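Local atomic coordinates of 2-dehydro-3-deoxy-d-gluconate/2-dehydro-3-deoxy-phosphogluconate aldolase (Picrophilus torridus, PDB entry 4UXD), a protein that is an aldolase of the dihydrodipicolinate synthetase family and folds into a (beta/alpha)8 barrel that assembles as four subunits. Residues Y25-V29 with I234-Y238; I42-N48 with D81-V86; V178-S184 with F202-Q208; N270-Y275 with M290-I295. All blocks are in the same frame, centred on the assembly; numbering follows the deposited sequence.

Interaction 1: Y25-V29 with I234-Y238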
# COMPACT_ATOMS: atom_id res chain seq x y z
N TYR A 25 -21.43 -14.73 24.11
CA TYR A 25 -21.15 -15.24 22.78
C TYR A 25 -19.78 -15.89 22.75
O TYR A 25 -18.80 -15.33 23.23
CB TYR A 25 -21.22 -14.12 21.73
CG TYR A 25 -22.59 -13.48 21.62
CD1 TYR A 25 -23.61 -14.11 20.93
CD2 TYR A 25 -22.85 -12.25 22.20
CE1 TYR A 25 -24.85 -13.52 20.82
CE2 TYR A 25 -24.09 -11.66 22.10
CZ TYR A 25 -25.09 -12.31 21.41
OH TYR A 25 -26.33 -11.72 21.31
N LYS A 26 -19.73 -17.09 22.20
CA LYS A 26 -18.49 -17.84 22.07
C LYS A 26 -18.80 -19.07 21.22
O LYS A 26 -19.96 -19.40 21.03
CB LYS A 26 -17.90 -18.19 23.46
CG LYS A 26 -18.13 -19.59 24.05
CD LYS A 26 -19.26 -19.66 25.07
CE LYS A 26 -19.12 -18.63 26.19
NZ LYS A 26 -17.70 -18.36 26.58
N GLY A 27 -17.77 -19.72 20.68
CA GLY A 27 -17.97 -20.87 19.82
C GLY A 27 -17.81 -20.56 18.33
O GLY A 27 -17.13 -19.61 17.95
N ILE A 28 -18.46 -21.37 17.50
CA ILE A 28 -18.27 -21.33 16.06
C ILE A 28 -19.44 -20.70 15.34
O ILE A 28 -20.59 -21.11 15.47
CB ILE A 28 -18.05 -22.75 15.52
CG1 ILE A 28 -16.83 -23.37 16.19
CG2 ILE A 28 -17.88 -22.72 13.98
CD1 ILE A 28 -15.55 -22.61 15.98
N VAL A 29 -19.11 -19.67 14.57
CA VAL A 29 -20.06 -18.87 13.83
C VAL A 29 -19.89 -19.15 12.35
O VAL A 29 -18.78 -18.99 11.84
CB VAL A 29 -19.82 -17.36 14.08
CG1 VAL A 29 -20.80 -16.50 13.28
CG2 VAL A 29 -19.89 -17.06 15.55
N ILE A 234 -13.37 -26.99 11.14
CA ILE A 234 -13.31 -25.95 12.16
C ILE A 234 -14.06 -26.32 13.43
O ILE A 234 -13.62 -25.97 14.52
CB ILE A 234 -13.86 -24.61 11.63
CG1 ILE A 234 -12.79 -23.90 10.80
CG2 ILE A 234 -14.33 -23.68 12.77
CD1 ILE A 234 -11.59 -23.43 11.59
N VAL A 235 -15.18 -27.03 13.32
CA VAL A 235 -15.98 -27.32 14.51
C VAL A 235 -15.37 -28.44 15.37
O VAL A 235 -15.36 -28.35 16.61
CB VAL A 235 -17.42 -27.69 14.15
CG1 VAL A 235 -18.23 -28.00 15.42
CG2 VAL A 235 -18.05 -26.55 13.39
N ARG A 236 -14.87 -29.50 14.73
CA ARG A 236 -14.09 -30.52 15.42
C ARG A 236 -12.97 -29.86 16.19
O ARG A 236 -12.81 -30.09 17.39
CB ARG A 236 -13.52 -31.56 14.43
CG ARG A 236 -14.59 -32.32 13.64
CD ARG A 236 -14.03 -33.52 12.89
NE ARG A 236 -13.45 -33.16 11.61
CZ ARG A 236 -12.14 -33.14 11.33
NH1 ARG A 236 -11.23 -33.47 12.25
NH2 ARG A 236 -11.75 -32.79 10.11
N LEU A 237 -12.21 -29.01 15.50
CA LEU A 237 -11.09 -28.29 16.09
C LEU A 237 -11.46 -27.63 17.41
O LEU A 237 -10.81 -27.85 18.43
CB LEU A 237 -10.58 -27.23 15.12
CG LEU A 237 -9.36 -26.42 15.55
CD1 LEU A 237 -8.67 -25.89 14.32
CD2 LEU A 237 -9.69 -25.25 16.49
N TYR A 238 -12.52 -26.82 17.39
CA TYR A 238 -12.96 -26.08 18.57
C TYR A 238 -13.33 -26.99 19.74
O TYR A 238 -13.08 -26.66 20.90
CB TYR A 238 -14.15 -25.19 18.22
CG TYR A 238 -14.73 -24.43 19.39
CD1 TYR A 238 -15.71 -24.99 20.20
CD2 TYR A 238 -14.30 -23.14 19.68
CE1 TYR A 238 -16.23 -24.30 21.28
CE2 TYR A 238 -14.83 -22.44 20.75
CZ TYR A 238 -15.79 -23.02 21.55
OH TYR A 238 -16.32 -22.32 22.61
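Gly27 and Ile28 meet Tyr238, Val235 and Ile234 where strand 27-29 runs nearly antiparallel to helix 234-238, with the two axes at 166° and 8.8 Å apart at their closest. This is strand-to-helix packing of a (beta/alpha)8 barrel. Strand 27-31 is the first strand in the chain, and helix 233-240 follows strand 222-224, its neighbour in the sheet. The helix therefore covers the outside of the barrel where the last strand meets the first.

Ile28 carries most of the apolar contact. Its CG2 lies anti to the backbone N and its CG1 beside it (chi1 -58°), which spreads the two branches along the helix. Ile28 CG2 meets Val235 CG2 at 3.9 Å. Ile28 CD1 sits between two helix residues one turn apart, 3.6 Å from Ile234 CG2 and 3.7 Å from Tyr238 CB. The side chains of Ile28 and Tyr238 run antiparallel alongside each other, each reaching toward the other's backbone. Leu212 touches both Ile28 and Ile234 and extends this apolar layer.

With CG anti to the backbone N (chi1 177°), the Tyr238 ring is carried past Ile28 to the start of the strand. There it lies against the bare backbone of Gly27, and Lys242 makes a cation-pi contact with the same ring. Lys26 passes the phenol end with its aliphatic stem, and its amine leads away. Its CG lies 3.6 Å from Tyr238 OH, while Gly27 CA is 3.5 Å from Tyr238 CZ.

Interaction 2: I42-N48 with D81-V86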
# COMPACT_ATOMS: atom_id res chain seq x y z
N ILE A 42 -31.60 -15.50 -5.04
CA ILE A 42 -31.48 -16.35 -3.87
C ILE A 42 -32.32 -17.62 -4.02
O ILE A 42 -33.53 -17.57 -4.25
CB ILE A 42 -31.88 -15.62 -2.59
CG1 ILE A 42 -30.99 -14.39 -2.42
CG2 ILE A 42 -31.75 -16.55 -1.37
CD1 ILE A 42 -31.22 -13.61 -1.14
N ASP A 43 -31.63 -18.76 -3.89
CA ASP A 43 -32.23 -20.08 -3.95
C ASP A 43 -32.57 -20.54 -2.53
O ASP A 43 -31.72 -21.06 -1.81
CB ASP A 43 -31.26 -21.06 -4.63
CG ASP A 43 -31.78 -22.48 -4.69
OD1 ASP A 43 -32.92 -22.73 -4.26
OD2 ASP A 43 -31.04 -23.36 -5.17
N TYR A 44 -33.83 -20.35 -2.15
CA TYR A 44 -34.25 -20.57 -0.76
C TYR A 44 -34.33 -22.04 -0.40
O TYR A 44 -34.23 -22.41 0.76
CB TYR A 44 -35.59 -19.87 -0.50
CG TYR A 44 -35.41 -18.38 -0.33
CD1 TYR A 44 -34.92 -17.86 0.85
CD2 TYR A 44 -35.70 -17.50 -1.36
CE1 TYR A 44 -34.74 -16.50 1.01
CE2 TYR A 44 -35.52 -16.14 -1.21
CZ TYR A 44 -35.04 -15.65 -0.01
OH TYR A 44 -34.86 -14.30 0.17
N ASN A 45 -34.46 -22.89 -1.40
CA ASN A 45 -34.37 -24.32 -1.15
C ASN A 45 -32.94 -24.73 -0.78
O ASN A 45 -32.74 -25.49 0.18
CB ASN A 45 -34.85 -25.11 -2.37
CG ASN A 45 -35.14 -26.55 -2.04
OD1 ASN A 45 -35.70 -26.86 -0.98
ND2 ASN A 45 -34.75 -27.45 -2.93
N ALA A 46 -31.95 -24.24 -1.52
CA ALA A 46 -30.55 -24.51 -1.18
C ALA A 46 -30.17 -23.89 0.17
O ALA A 46 -29.43 -24.49 0.95
CB ALA A 46 -29.62 -24.01 -2.26
N THR A 47 -30.69 -22.70 0.46
CA THR A 47 -30.47 -22.06 1.75
C THR A 47 -30.91 -22.99 2.88
O THR A 47 -30.33 -22.98 3.96
CB THR A 47 -31.23 -20.72 1.85
OG1 THR A 47 -30.82 -19.86 0.79
CG2 THR A 47 -30.97 -20.02 3.18
N ASN A 48 -31.94 -23.78 2.62
CA ASN A 48 -32.43 -24.74 3.61
C ASN A 48 -31.47 -25.93 3.71
O ASN A 48 -31.14 -26.40 4.79
CB ASN A 48 -33.84 -25.22 3.24
CG ASN A 48 -34.58 -25.79 4.43
OD1 ASN A 48 -34.55 -27.00 4.68
ND2 ASN A 48 -35.26 -24.92 5.18
N ASP A 81 -35.62 -10.18 3.24
CA ASP A 81 -36.29 -11.44 2.96
C ASP A 81 -35.42 -12.61 3.41
O ASP A 81 -35.92 -13.54 4.03
CB ASP A 81 -36.64 -11.55 1.47
CG ASP A 81 -37.82 -10.64 1.08
OD1 ASP A 81 -38.60 -10.22 1.98
OD2 ASP A 81 -37.95 -10.36 -0.13
N PHE A 82 -34.12 -12.54 3.15
CA PHE A 82 -33.22 -13.65 3.50
C PHE A 82 -33.07 -13.82 5.02
O PHE A 82 -33.07 -14.94 5.53
CB PHE A 82 -31.86 -13.42 2.86
CG PHE A 82 -30.92 -14.58 2.97
CD1 PHE A 82 -31.04 -15.67 2.12
CD2 PHE A 82 -29.88 -14.56 3.88
CE1 PHE A 82 -30.16 -16.73 2.20
CE2 PHE A 82 -28.99 -15.62 3.96
CZ PHE A 82 -29.13 -16.71 3.12
N LEU A 83 -32.95 -12.72 5.75
CA LEU A 83 -32.89 -12.79 7.21
C LEU A 83 -34.17 -13.44 7.75
O LEU A 83 -34.13 -14.19 8.72
CB LEU A 83 -32.71 -11.39 7.81
CG LEU A 83 -31.45 -10.61 7.44
CD1 LEU A 83 -31.36 -9.34 8.26
CD2 LEU A 83 -30.18 -11.44 7.62
N LYS A 84 -35.30 -13.16 7.11
CA LYS A 84 -36.55 -13.76 7.53
C LYS A 84 -36.52 -15.27 7.31
O LYS A 84 -36.87 -16.04 8.20
CB LYS A 84 -37.72 -13.13 6.78
CG LYS A 84 -39.01 -13.04 7.60
CD LYS A 84 -40.13 -12.39 6.82
CE LYS A 84 -40.67 -13.32 5.74
NZ LYS A 84 -41.87 -12.77 5.04
N PHE A 85 -36.08 -15.70 6.13
CA PHE A 85 -36.08 -17.11 5.82
C PHE A 85 -35.24 -17.85 6.84
O PHE A 85 -35.70 -18.80 7.47
CB PHE A 85 -35.56 -17.36 4.41
CG PHE A 85 -35.54 -18.82 4.01
CD1 PHE A 85 -36.70 -19.45 3.56
CD2 PHE A 85 -34.37 -19.56 4.07
CE1 PHE A 85 -36.69 -20.80 3.19
CE2 PHE A 85 -34.36 -20.91 3.69
CZ PHE A 85 -35.52 -21.52 3.26
N VAL A 86 -34.02 -17.37 7.03
CA VAL A 86 -33.08 -18.01 7.93
C VAL A 86 -33.63 -18.05 9.35
O VAL A 86 -33.50 -19.06 10.04
CB VAL A 86 -31.73 -17.29 7.89
CG1 VAL A 86 -30.79 -17.82 8.96
CG2 VAL A 86 -31.12 -17.44 6.50
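Tyr44 turns an edge of its ring to one face of Phe85 in an edge-to-face pair, with centroids 5.0 Å apart and planes at 60°. Tyr44 CB adds a CH-pi contact over the Phe85 face, 4.2 Å from the centroid. One face of the Tyr44 ring is covered at its centre by Ile42 CG2. Asn48 N lies at the Phe85 edge. The Phe82 ring has Val86 CG2 over one face and Thr47 OG1 at its edge.

Thr47 fits between the two phenylalanines. Its CG2, anti to the backbone N, is 3.5 Å from both Phe82 CE1 and Phe85 CE2. The same torsion (chi1 -57°) turns the hydroxyl back along its own helix, where Thr47 OG1 donates to Asp43 O at 3.0 Å. Ile42 CG2 packs on Phe82 CD1 at 3.7 Å. Asp43 is the N-cap, and its carboxylate takes weak bonds from Asn45 N and Ala46 N.

Thr34 and Pro35, in the loop after strand 27-31, pack against Ile42 and Thr47 respectively. The helix axes cross at -41°. Helices 44-56 and 76-88 follow strands 27-31 and 61-63, so they are consecutive outer helices of the barrel.

Interaction 3: V178-S184 with F202-Q208. With IPA (isopropyl alcohol), chain G.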
# COMPACT_ATOMS: atom_id res chain seq x y z
N VAL A 178 -23.11 -3.23 22.79
CA VAL A 178 -21.99 -3.81 22.09
C VAL A 178 -21.48 -5.01 22.89
O VAL A 178 -20.94 -4.86 23.98
CB VAL A 178 -20.83 -2.80 21.85
CG1 VAL A 178 -19.65 -3.48 21.15
CG2 VAL A 178 -21.31 -1.59 21.03
N LYS A 179 -21.65 -6.19 22.31
CA LYS A 179 -21.37 -7.45 22.98
C LYS A 179 -20.11 -8.16 22.49
O LYS A 179 -19.79 -9.24 22.97
CB LYS A 179 -22.58 -8.39 22.80
CG LYS A 179 -23.82 -7.94 23.60
CD LYS A 179 -23.48 -7.75 25.08
CE LYS A 179 -24.71 -7.51 25.93
NZ LYS A 179 -25.32 -6.22 25.58
N GLY A 180 -19.39 -7.57 21.54
CA GLY A 180 -18.16 -8.17 21.05
C GLY A 180 -17.58 -7.52 19.80
O GLY A 180 -18.06 -6.49 19.31
N VAL A 181 -16.53 -8.15 19.28
CA VAL A 181 -15.84 -7.68 18.08
C VAL A 181 -15.32 -8.87 17.29
O VAL A 181 -14.88 -9.86 17.86
CB VAL A 181 -14.71 -6.73 18.44
CG1 VAL A 181 -13.56 -7.48 19.13
CG2 VAL A 181 -14.25 -5.96 17.21
N LYS A 182 -15.45 -8.80 15.97
CA LYS A 182 -14.98 -9.84 15.06
C LYS A 182 -13.93 -9.24 14.19
O LYS A 182 -14.15 -8.17 13.63
CB LYS A 182 -16.10 -10.39 14.16
CG LYS A 182 -17.19 -11.14 14.86
CD LYS A 182 -18.34 -11.37 13.91
CE LYS A 182 -19.40 -12.27 14.51
NZ LYS A 182 -20.57 -12.40 13.59
N ASP A 183 -12.81 -9.94 14.03
CA ASP A 183 -11.68 -9.44 13.27
C ASP A 183 -11.18 -10.41 12.19
O ASP A 183 -10.75 -11.53 12.50
CB ASP A 183 -10.53 -9.10 14.22
CG ASP A 183 -9.36 -8.45 13.52
OD1 ASP A 183 -8.52 -9.17 12.95
OD2 ASP A 183 -9.29 -7.21 13.54
N SER A 184 -11.21 -9.96 10.95
CA SER A 184 -10.75 -10.76 9.80
C SER A 184 -9.46 -10.21 9.16
O SER A 184 -9.03 -10.67 8.10
CB SER A 184 -11.85 -10.81 8.74
OG SER A 184 -12.99 -11.47 9.25
N PHE A 202 -18.05 -9.08 26.58
CA PHE A 202 -17.42 -8.65 25.33
C PHE A 202 -16.58 -9.78 24.71
O PHE A 202 -15.51 -10.15 25.22
CB PHE A 202 -16.57 -7.40 25.57
CG PHE A 202 -16.16 -6.70 24.30
CD1 PHE A 202 -17.05 -5.86 23.64
CD2 PHE A 202 -14.90 -6.88 23.76
CE1 PHE A 202 -16.68 -5.22 22.47
CE2 PHE A 202 -14.53 -6.25 22.59
CZ PHE A 202 -15.43 -5.41 21.95
N ALA A 203 -17.09 -10.30 23.59
CA ALA A 203 -16.45 -11.40 22.86
C ALA A 203 -15.47 -10.89 21.81
O ALA A 203 -15.56 -9.75 21.36
CB ALA A 203 -17.52 -12.28 22.19
N VAL A 204 -14.51 -11.74 21.44
CA VAL A 204 -13.54 -11.41 20.41
C VAL A 204 -13.37 -12.62 19.50
O VAL A 204 -12.77 -13.62 19.89
CB VAL A 204 -12.20 -10.99 21.01
CG1 VAL A 204 -11.23 -10.58 19.94
CG2 VAL A 204 -12.39 -9.84 21.99
N PHE A 205 -13.91 -12.53 18.28
CA PHE A 205 -13.88 -13.67 17.36
C PHE A 205 -12.80 -13.54 16.28
O PHE A 205 -12.60 -12.47 15.71
CB PHE A 205 -15.24 -13.83 16.69
CG PHE A 205 -16.32 -14.39 17.58
CD1 PHE A 205 -17.12 -13.55 18.33
CD2 PHE A 205 -16.56 -15.76 17.64
CE1 PHE A 205 -18.13 -14.05 19.14
CE2 PHE A 205 -17.57 -16.27 18.45
CZ PHE A 205 -18.35 -15.42 19.20
N GLN A 206 -12.11 -14.64 16.01
CA GLN A 206 -11.16 -14.72 14.93
C GLN A 206 -11.91 -15.05 13.63
O GLN A 206 -12.62 -16.04 13.55
CB GLN A 206 -10.09 -15.78 15.23
CG GLN A 206 -9.09 -16.05 14.09
CD GLN A 206 -8.35 -14.80 13.63
OE1 GLN A 206 -8.70 -14.20 12.61
NE2 GLN A 206 -7.32 -14.40 14.37
N GLY A 207 -11.71 -14.22 12.60
CA GLY A 207 -12.46 -14.34 11.37
C GLY A 207 -11.79 -15.18 10.32
O GLY A 207 -12.37 -15.43 9.27
N GLN A 208 -10.56 -15.59 10.58
CA GLN A 208 -9.80 -16.38 9.61
C GLN A 208 -9.58 -17.78 10.14
O GLN A 208 -8.96 -17.97 11.18
CB GLN A 208 -8.45 -15.73 9.28
CG GLN A 208 -8.54 -14.35 8.64
CD GLN A 208 -9.22 -14.36 7.27
OE1 GLN A 208 -9.56 -15.41 6.73
NE2 GLN A 208 -9.42 -13.17 6.71
C1 IPA G . -11.81 -12.37 2.21
C2 IPA G . -11.41 -12.32 3.67
C3 IPA G . -10.22 -11.40 3.90
O2 IPA G . -11.08 -13.64 4.03
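Gly180 to Asp183 pair with Ala203 to Gln206 as parallel strands, at a 20° angle between their axes. Backbone bonds alternate along the ladder: Ala203 N to Lys179 O, Val181 N to Ala203 O (2.8 Å), Phe205 N to Val181 O, Asp183 N to Phe205 O and Gly207 N to Asp183 O.

Gly180 CA lies over one face of the Phe202 ring, 3.8 Å from its centroid, in a CH-pi contact. Val178 CG1 meets the edge of that ring in its plane, 3.7 Å from Phe202 CE1. Val181 CG1 bridges Phe202 CE2 and Val204 CG2. Lys182 and Phe205 run side by side on the opposite face, toward the barrel interior, with Lys182 CG 3.8 Å from Phe205 CB. Lys182 also makes a cation-pi contact with Phe63.

A bend at chi2 (-64°) brings Gln208 NE2 back to Ser184 O, at 2.9 Å. NE2 also donates to O2 of isopropyl alcohol, probably from the crystallisation liquor, at 3.2 Å. Gln206 OE1 accepts from Gln208 N on a lone pair at 3.1 Å, and Gln206 NE2 bonds to Ser215 OG.

The pair belongs to the beta-alpha-beta unit 178-183, 188-195, 203-206. Helix 188-195 covers Val181 and Val204. Strands 150-155 and 222-224 flank the pair.

Interaction 4: N270-Y275 with M290-I295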
# COMPACT_ATOMS: atom_id res chain seq x y z
N ASN A 270 -15.94 -16.76 -4.45
CA ASN A 270 -16.58 -17.61 -5.43
C ASN A 270 -16.35 -19.10 -5.19
O ASN A 270 -17.28 -19.90 -5.30
CB ASN A 270 -16.11 -17.19 -6.81
CG ASN A 270 -16.54 -15.77 -7.15
OD1 ASN A 270 -17.71 -15.43 -7.01
ND2 ASN A 270 -15.58 -14.92 -7.56
N ALA A 271 -15.12 -19.47 -4.81
CA ALA A 271 -14.77 -20.86 -4.55
C ALA A 271 -15.64 -21.49 -3.46
O ALA A 271 -15.92 -22.68 -3.51
CB ALA A 271 -13.30 -20.97 -4.17
N TYR A 272 -16.06 -20.68 -2.48
CA TYR A 272 -16.92 -21.15 -1.40
C TYR A 272 -18.25 -21.61 -1.96
O TYR A 272 -18.84 -22.58 -1.50
CB TYR A 272 -17.15 -20.06 -0.35
CG TYR A 272 -15.94 -19.76 0.51
CD1 TYR A 272 -14.85 -19.06 0.00
CD2 TYR A 272 -15.88 -20.18 1.84
CE1 TYR A 272 -13.74 -18.79 0.79
CE2 TYR A 272 -14.77 -19.92 2.63
CZ TYR A 272 -13.71 -19.22 2.10
OH TYR A 272 -12.62 -18.96 2.88
N TYR A 273 -18.72 -20.88 -2.97
CA TYR A 273 -19.99 -21.16 -3.58
C TYR A 273 -19.89 -22.45 -4.39
O TYR A 273 -20.69 -23.36 -4.21
CB TYR A 273 -20.45 -19.96 -4.42
CG TYR A 273 -21.03 -18.86 -3.54
CD1 TYR A 273 -20.21 -18.03 -2.78
CD2 TYR A 273 -22.40 -18.67 -3.43
CE1 TYR A 273 -20.73 -17.05 -1.96
CE2 TYR A 273 -22.93 -17.70 -2.61
CZ TYR A 273 -22.09 -16.89 -1.87
OH TYR A 273 -22.63 -15.91 -1.06
N GLU A 274 -18.89 -22.57 -5.26
CA GLU A 274 -18.72 -23.79 -6.02
C GLU A 274 -18.62 -24.99 -5.07
O GLU A 274 -19.26 -26.03 -5.28
CB GLU A 274 -17.49 -23.72 -6.91
CG GLU A 274 -17.33 -24.91 -7.84
CD GLU A 274 -16.27 -24.69 -8.91
OE1 GLU A 274 -15.82 -23.53 -9.06
OE2 GLU A 274 -15.88 -25.66 -9.59
N TYR A 275 -17.83 -24.83 -4.02
CA TYR A 275 -17.53 -25.94 -3.13
C TYR A 275 -18.82 -26.42 -2.49
O TYR A 275 -19.02 -27.61 -2.31
CB TYR A 275 -16.51 -25.52 -2.07
CG TYR A 275 -15.73 -26.67 -1.48
CD1 TYR A 275 -16.34 -27.61 -0.67
CD2 TYR A 275 -14.37 -26.80 -1.73
CE1 TYR A 275 -15.62 -28.66 -0.13
CE2 TYR A 275 -13.64 -27.84 -1.19
CZ TYR A 275 -14.27 -28.77 -0.39
OH TYR A 275 -13.56 -29.82 0.15
N MET A 290 -19.60 -11.74 -8.98
CA MET A 290 -19.25 -13.15 -8.80
C MET A 290 -19.12 -13.81 -10.17
O MET A 290 -19.70 -13.35 -11.15
CB MET A 290 -20.32 -13.90 -7.98
CG MET A 290 -20.61 -13.37 -6.61
SD MET A 290 -22.08 -14.10 -5.86
CE MET A 290 -21.46 -15.63 -5.18
N TYR A 291 -18.36 -14.90 -10.23
CA TYR A 291 -18.32 -15.72 -11.44
C TYR A 291 -17.79 -17.12 -11.11
O TYR A 291 -17.10 -17.31 -10.11
CB TYR A 291 -17.48 -15.03 -12.51
CG TYR A 291 -16.01 -14.94 -12.19
CD1 TYR A 291 -15.49 -13.86 -11.48
CD2 TYR A 291 -15.13 -15.92 -12.61
CE1 TYR A 291 -14.14 -13.77 -11.20
CE2 TYR A 291 -13.78 -15.85 -12.33
CZ TYR A 291 -13.29 -14.78 -11.63
OH TYR A 291 -11.94 -14.71 -11.37
N ARG A 292 -18.15 -18.10 -11.93
CA ARG A 292 -17.70 -19.49 -11.70
C ARG A 292 -16.18 -19.59 -11.86
O ARG A 292 -15.59 -18.94 -12.72
CB ARG A 292 -18.43 -20.45 -12.65
CG ARG A 292 -17.71 -21.78 -13.00
CD ARG A 292 -17.89 -22.88 -11.96
NE ARG A 292 -18.31 -24.13 -12.61
CZ ARG A 292 -17.49 -25.12 -12.97
NH1 ARG A 292 -16.18 -25.05 -12.74
NH2 ARG A 292 -17.98 -26.19 -13.57
N VAL A 293 -15.57 -20.43 -11.05
CA VAL A 293 -14.12 -20.41 -10.87
C VAL A 293 -13.43 -21.72 -11.30
O VAL A 293 -12.57 -21.72 -12.18
CB VAL A 293 -13.79 -20.10 -9.40
CG1 VAL A 293 -12.40 -20.55 -9.02
CG2 VAL A 293 -13.93 -18.61 -9.14
N GLY A 294 -13.81 -22.81 -10.65
CA GLY A 294 -13.15 -24.09 -10.82
C GLY A 294 -12.36 -24.46 -9.57
O GLY A 294 -11.23 -23.99 -9.39
N ILE A 295 -12.95 -25.27 -8.71
CA ILE A 295 -12.28 -25.78 -7.51
C ILE A 295 -12.46 -27.30 -7.53
O ILE A 295 -13.45 -27.81 -8.07
CB ILE A 295 -12.85 -25.14 -6.20
CG1 ILE A 295 -12.31 -25.81 -4.93
CG2 ILE A 295 -14.37 -25.18 -6.18
CD1 ILE A 295 -10.84 -25.56 -4.64
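The carboxylate of Glu274 takes two successive backbone N-H groups of an irregular segment and also faces an arginine. Gly294 N donates to the syn lone pair of Glu274 OE1 at 2.7 Å. Ile295 N reaches Glu274 OE2 at 3.1 Å from above the carboxylate plane. Here the C-terminal tail folds back on helix 270-279, which comes after the strands of the (beta/alpha)8 barrel and packs on helix 245-264.

Glu274 is fully extended, with CG anti to the backbone N (chi1 -174°), and this carries the acid to the tail. Arg292 NH1 is 3.2 Å from Glu274 OE2. The oxygen lies over a face of the guanidinium, so this salt bridge works by charge alone. Two amides and a cation would be expected to favour the ionised acid. Gly294 and Ile295 are poorly ordered, so the detail at that end is less certain.

At the other end, Met290 places its methyl over the centre of the Tyr273 ring. The CE atom is 3.3 Å from the ring centroid and almost exactly on its normal, a CH-pi contact. The sulfur lies farther above the same face, a Met-aromatic contact. Thr34 and Thr68 hold the Tyr273 hydroxyl.

Between the two ends, Asn270 OD1 accepts a weak bond from Tyr291 N. Tyr291 OH binds Asn132 of the third subunit, so this part of the tail also reaches a subunit interface. Val293 CG2 packs on Asn270 CB at 3.5 Å. Ile295 CG2 lies along the Glu274 stem, 3.4 Å from Glu274 CG, and Ile295 CG1 is 3.9 Å from Tyr275 CD2.

Overall arrangement
Interactions 1 and 3 are buried and belong to the same barrel sheet. They touch directly, Gly27 O lying 3.4 Å from Phe205 CE2. Interaction 3 joins two strands, mainly by backbone bonds, whereas interaction 1 sets a helix on a strand through apolar side chains. Interactions 2 and 4 are partly buried and lie farther from the chain centre. Interaction 2 joins two outer helices with aromatic rings. Interaction 4 ties the tail to a late helix, with a buried carboxylate at one end and a Met-aromatic contact at the other. The centres of interactions 3 and 4 are about 27 Å apart, on opposite sides of the chain's centre. Helix 44-56 is the next element after strand 27-31, linking interactions 1 and 2 in sequence.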